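Local coordinates for protein arginyl-trna synthetase (Thermus thermophilus, PDB 1IQ0) that probably joins L-arginine to its cognate tRNA at the expense of ATP, as a monomeric class I aminoacyl-tRNA synthetase, at residues A28-F41 with V74-L87. Residues are numbered along the deposited sequence; the frame is centred on the assembly and turned at random.
Sequences APKDKPGDYGVPLF and VGGYLNFRLRTEAL
The carbonyl O of F80 takes two backbone N-H groups, from D35 N at 2.8 Å and from Y36 N at 3.2 Å, and this double grip defines a classic beta bulge. It illustrates how an irregularity can be built into an antiparallel pair without breaking it: beyond the bulge, strands 36-39 and 77-82, the central two of the four-stranded sheet in the N-terminal domain, run on in regular register. V38 and L78 form a hydrogen-bonded pair, trading N-H and carbonyl in both directions, whereas G37 and N79 form a non-hydrogen-bonded one. There the missing side chain matters, because N79 OD1 lies 3.3 Å from G37 CA, where a beta carbon would collide with it.

D35, first in the bulge, also uses its side chain. With CG beside its backbone N (chi1 -54°), the carboxylate swings toward the end of strand 77-82, and OD2 accepts L82 N at 2.9 Å on its anti side, 22° out of the carboxylate plane. The same oxygen makes a salt bridge to R503, tying the sheet to helix 500-509 of the anticodon-binding region. L82 CD1 meets the edge of the Y36 ring, whose hydroxyl is hydrogen-bonded to D511.

At the far end F41 and Y77 make an offset edge-to-face pair, the edge of F41 toward the face of Y77, planes at 79°, with F41 CE2 leading toward Y77 CE1. P39 CB touches the Y77 ring obliquely at CE2, 3.6 Å away. A serine in place of Y77 would probably leave the F41 edge without its aromatic partner and open a gap beside P39. One face of F41 has G76 O above it near the rim, and F41 CZ lies 3.6 Å from G76 CA.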
# COMPACT_ATOMS: atom_id res chain seq x y z
N ALA A 28 -6.15 -26.13 4.80
CA ALA A 28 -6.57 -27.39 4.19
C ALA A 28 -8.02 -27.33 3.72
O ALA A 28 -8.80 -26.52 4.22
CB ALA A 28 -6.38 -28.53 5.19
N PRO A 29 -8.39 -28.20 2.77
CA PRO A 29 -9.75 -28.26 2.21
C PRO A 29 -10.84 -28.13 3.27
O PRO A 29 -10.64 -28.45 4.44
CB PRO A 29 -9.76 -29.62 1.53
CG PRO A 29 -8.37 -29.72 1.00
CD PRO A 29 -7.54 -29.25 2.18
N LYS A 30 -12.01 -27.66 2.84
CA LYS A 30 -13.15 -27.47 3.72
C LYS A 30 -13.60 -28.77 4.37
O LYS A 30 -14.20 -29.63 3.72
CB LYS A 30 -14.31 -26.85 2.95
CG LYS A 30 -14.00 -25.48 2.36
CD LYS A 30 -15.21 -24.89 1.65
CE LYS A 30 -14.90 -23.53 1.06
NZ LYS A 30 -13.78 -23.60 0.08
N ASP A 31 -13.31 -28.90 5.67
CA ASP A 31 -13.68 -30.08 6.43
C ASP A 31 -13.06 -31.36 5.87
O ASP A 31 -13.76 -32.30 5.51
CB ASP A 31 -15.20 -30.22 6.49
CG ASP A 31 -15.86 -29.09 7.26
OD1 ASP A 31 -15.51 -28.89 8.44
OD2 ASP A 31 -16.72 -28.40 6.68
N LYS A 32 -11.73 -31.37 5.80
CA LYS A 32 -10.98 -32.51 5.30
C LYS A 32 -9.92 -32.90 6.32
O LYS A 32 -9.87 -32.34 7.42
CB LYS A 32 -10.35 -32.18 3.95
CG LYS A 32 -11.19 -32.59 2.74
CD LYS A 32 -12.55 -31.92 2.75
CE LYS A 32 -13.40 -32.36 1.56
NZ LYS A 32 -14.73 -31.69 1.57
N PRO A 33 -9.04 -33.87 5.98
CA PRO A 33 -8.00 -34.28 6.92
C PRO A 33 -7.04 -33.18 7.39
O PRO A 33 -5.94 -33.05 6.86
CB PRO A 33 -7.26 -35.38 6.16
CG PRO A 33 -8.35 -35.99 5.34
CD PRO A 33 -9.07 -34.77 4.82
N GLY A 34 -7.46 -32.39 8.38
CA GLY A 34 -6.58 -31.36 8.90
C GLY A 34 -6.96 -29.90 8.73
O GLY A 34 -7.96 -29.56 8.11
N ASP A 35 -6.12 -29.03 9.29
CA ASP A 35 -6.33 -27.60 9.23
C ASP A 35 -5.41 -26.94 8.23
O ASP A 35 -5.80 -25.99 7.53
CB ASP A 35 -6.10 -27.00 10.61
CG ASP A 35 -6.95 -27.68 11.68
OD1 ASP A 35 -8.18 -27.77 11.48
OD2 ASP A 35 -6.40 -28.11 12.70
N TYR A 36 -4.17 -27.43 8.16
CA TYR A 36 -3.16 -26.90 7.26
C TYR A 36 -2.51 -28.00 6.44
O TYR A 36 -2.39 -29.14 6.89
CB TYR A 36 -2.08 -26.15 8.05
CG TYR A 36 -2.57 -24.90 8.73
CD1 TYR A 36 -2.67 -24.82 10.11
CD2 TYR A 36 -2.95 -23.79 7.98
CE1 TYR A 36 -3.13 -23.66 10.74
CE2 TYR A 36 -3.41 -22.63 8.59
CZ TYR A 36 -3.50 -22.57 9.97
OH TYR A 36 -3.96 -21.43 10.57
N GLY A 37 -2.07 -27.65 5.24
CA GLY A 37 -1.43 -28.62 4.38
C GLY A 37 -0.36 -28.00 3.51
O GLY A 37 -0.35 -26.79 3.26
N VAL A 38 0.55 -28.84 3.04
CA VAL A 38 1.62 -28.39 2.18
C VAL A 38 1.61 -29.27 0.94
O VAL A 38 1.49 -30.49 1.03
CB VAL A 38 2.98 -28.49 2.89
CG1 VAL A 38 3.28 -29.94 3.24
CG2 VAL A 38 4.06 -27.89 2.02
N PRO A 39 1.71 -28.65 -0.25
CA PRO A 39 1.71 -29.41 -1.51
C PRO A 39 3.12 -29.92 -1.83
O PRO A 39 4.10 -29.23 -1.60
CB PRO A 39 1.24 -28.38 -2.52
CG PRO A 39 1.93 -27.13 -2.03
CD PRO A 39 1.73 -27.20 -0.51
N LEU A 40 3.21 -31.14 -2.36
CA LEU A 40 4.51 -31.70 -2.73
C LEU A 40 4.50 -32.09 -4.20
O LEU A 40 4.99 -33.16 -4.57
CB LEU A 40 4.85 -32.92 -1.86
CG LEU A 40 5.10 -32.61 -0.39
CD1 LEU A 40 3.77 -32.52 0.34
CD2 LEU A 40 5.96 -33.69 0.23
N PHE A 41 3.94 -31.22 -5.02
CA PHE A 41 3.86 -31.45 -6.46
C PHE A 41 5.02 -30.77 -7.18
O PHE A 41 5.54 -31.29 -8.16
CB PHE A 41 2.52 -30.92 -6.99
CG PHE A 41 1.33 -31.54 -6.32
CD1 PHE A 41 1.02 -32.89 -6.53
CD2 PHE A 41 0.54 -30.80 -5.45
CE1 PHE A 41 -0.06 -33.48 -5.89
CE2 PHE A 41 -0.55 -31.39 -4.81
CZ PHE A 41 -0.85 -32.73 -5.02
N VAL A 74 -1.85 -36.89 2.48
CA VAL A 74 -3.09 -37.02 1.73
C VAL A 74 -2.93 -36.71 0.24
O VAL A 74 -2.90 -35.55 -0.16
CB VAL A 74 -4.19 -36.09 2.30
CG1 VAL A 74 -5.50 -36.34 1.58
CG2 VAL A 74 -4.35 -36.34 3.79
N GLY A 75 -2.84 -37.77 -0.56
CA GLY A 75 -2.70 -37.63 -2.00
C GLY A 75 -1.93 -36.42 -2.51
O GLY A 75 -2.52 -35.50 -3.08
N GLY A 76 -0.62 -36.42 -2.32
CA GLY A 76 0.19 -35.31 -2.79
C GLY A 76 0.53 -34.27 -1.74
O GLY A 76 1.62 -33.70 -1.74
N TYR A 77 -0.42 -34.01 -0.84
CA TYR A 77 -0.21 -33.04 0.22
C TYR A 77 0.12 -33.74 1.53
O TYR A 77 -0.10 -34.94 1.68
CB TYR A 77 -1.49 -32.21 0.47
CG TYR A 77 -1.94 -31.30 -0.65
CD1 TYR A 77 -2.58 -31.81 -1.79
CD2 TYR A 77 -1.76 -29.92 -0.57
CE1 TYR A 77 -3.03 -30.96 -2.80
CE2 TYR A 77 -2.20 -29.06 -1.57
CZ TYR A 77 -2.84 -29.59 -2.69
OH TYR A 77 -3.27 -28.73 -3.68
N LEU A 78 0.66 -32.97 2.46
CA LEU A 78 0.93 -33.48 3.80
C LEU A 78 0.12 -32.52 4.66
O LEU A 78 0.47 -31.34 4.78
CB LEU A 78 2.42 -33.40 4.17
CG LEU A 78 2.66 -33.80 5.64
CD1 LEU A 78 2.06 -35.18 5.92
CD2 LEU A 78 4.14 -33.79 5.95
N ASN A 79 -0.99 -33.01 5.21
CA ASN A 79 -1.85 -32.17 6.03
C ASN A 79 -1.56 -32.28 7.52
O ASN A 79 -1.05 -33.29 7.99
CB ASN A 79 -3.32 -32.51 5.78
CG ASN A 79 -3.77 -32.18 4.38
OD1 ASN A 79 -3.28 -31.23 3.76
ND2 ASN A 79 -4.71 -32.95 3.86
N PHE A 80 -1.90 -31.22 8.24
CA PHE A 80 -1.68 -31.19 9.68
C PHE A 80 -2.93 -30.83 10.45
O PHE A 80 -3.60 -29.83 10.16
CB PHE A 80 -0.58 -30.17 10.02
CG PHE A 80 0.70 -30.39 9.29
CD1 PHE A 80 0.86 -29.92 7.99
CD2 PHE A 80 1.75 -31.09 9.88
CE1 PHE A 80 2.05 -30.13 7.29
CE2 PHE A 80 2.95 -31.31 9.20
CZ PHE A 80 3.10 -30.83 7.90
N ARG A 81 -3.26 -31.66 11.43
CA ARG A 81 -4.41 -31.40 12.27
C ARG A 81 -3.81 -30.83 13.55
O ARG A 81 -2.94 -31.44 14.16
CB ARG A 81 -5.18 -32.70 12.56
CG ARG A 81 -6.42 -32.53 13.44
CD ARG A 81 -7.47 -33.59 13.14
NE ARG A 81 -6.87 -34.91 12.94
CZ ARG A 81 -6.36 -35.66 13.90
NH1 ARG A 81 -6.38 -35.25 15.16
NH2 ARG A 81 -5.80 -36.83 13.60
N LEU A 82 -4.27 -29.64 13.93
CA LEU A 82 -3.76 -28.97 15.12
C LEU A 82 -4.43 -29.42 16.40
O LEU A 82 -5.57 -29.89 16.39
CB LEU A 82 -3.93 -27.45 14.97
CG LEU A 82 -3.26 -26.79 13.75
CD1 LEU A 82 -3.50 -25.29 13.78
CD2 LEU A 82 -1.75 -27.08 13.75
N ARG A 83 -3.72 -29.29 17.52
CA ARG A 83 -4.32 -29.63 18.80
C ARG A 83 -5.25 -28.46 19.09
O ARG A 83 -4.83 -27.30 19.10
CB ARG A 83 -3.26 -29.75 19.90
CG ARG A 83 -2.29 -30.90 19.72
CD ARG A 83 -1.57 -31.18 21.03
NE ARG A 83 -1.02 -29.96 21.61
CZ ARG A 83 -0.49 -29.87 22.82
NH1 ARG A 83 -0.44 -30.94 23.60
NH2 ARG A 83 -0.03 -28.70 23.26
N THR A 84 -6.52 -28.76 19.31
CA THR A 84 -7.50 -27.71 19.57
C THR A 84 -7.06 -26.71 20.64
O THR A 84 -7.17 -25.50 20.43
CB THR A 84 -8.84 -28.35 19.94
OG1 THR A 84 -9.28 -29.14 18.83
CG2 THR A 84 -9.89 -27.28 20.25
N GLU A 85 -6.54 -27.20 21.76
CA GLU A 85 -6.09 -26.32 22.84
C GLU A 85 -5.01 -25.35 22.37
O GLU A 85 -5.10 -24.14 22.61
CB GLU A 85 -5.55 -27.15 24.00
CG GLU A 85 -5.03 -26.31 25.15
CD GLU A 85 -4.30 -27.13 26.19
OE1 GLU A 85 -3.87 -26.55 27.21
OE2 GLU A 85 -4.14 -28.36 25.99
N ALA A 86 -3.98 -25.88 21.71
CA ALA A 86 -2.88 -25.06 21.21
C ALA A 86 -3.41 -24.05 20.20
O ALA A 86 -2.99 -22.89 20.18
CB ALA A 86 -1.80 -25.94 20.58
N LEU A 87 -4.33 -24.50 19.35
CA LEU A 87 -4.93 -23.65 18.34
C LEU A 87 -5.62 -22.45 19.02
O LEU A 87 -5.38 -21.30 18.67
CB LEU A 87 -5.94 -24.48 17.55
CG LEU A 87 -6.65 -23.93 16.32
CD1 LEU A 87 -7.31 -25.09 15.59
CD2 LEU A 87 -7.67 -22.86 16.70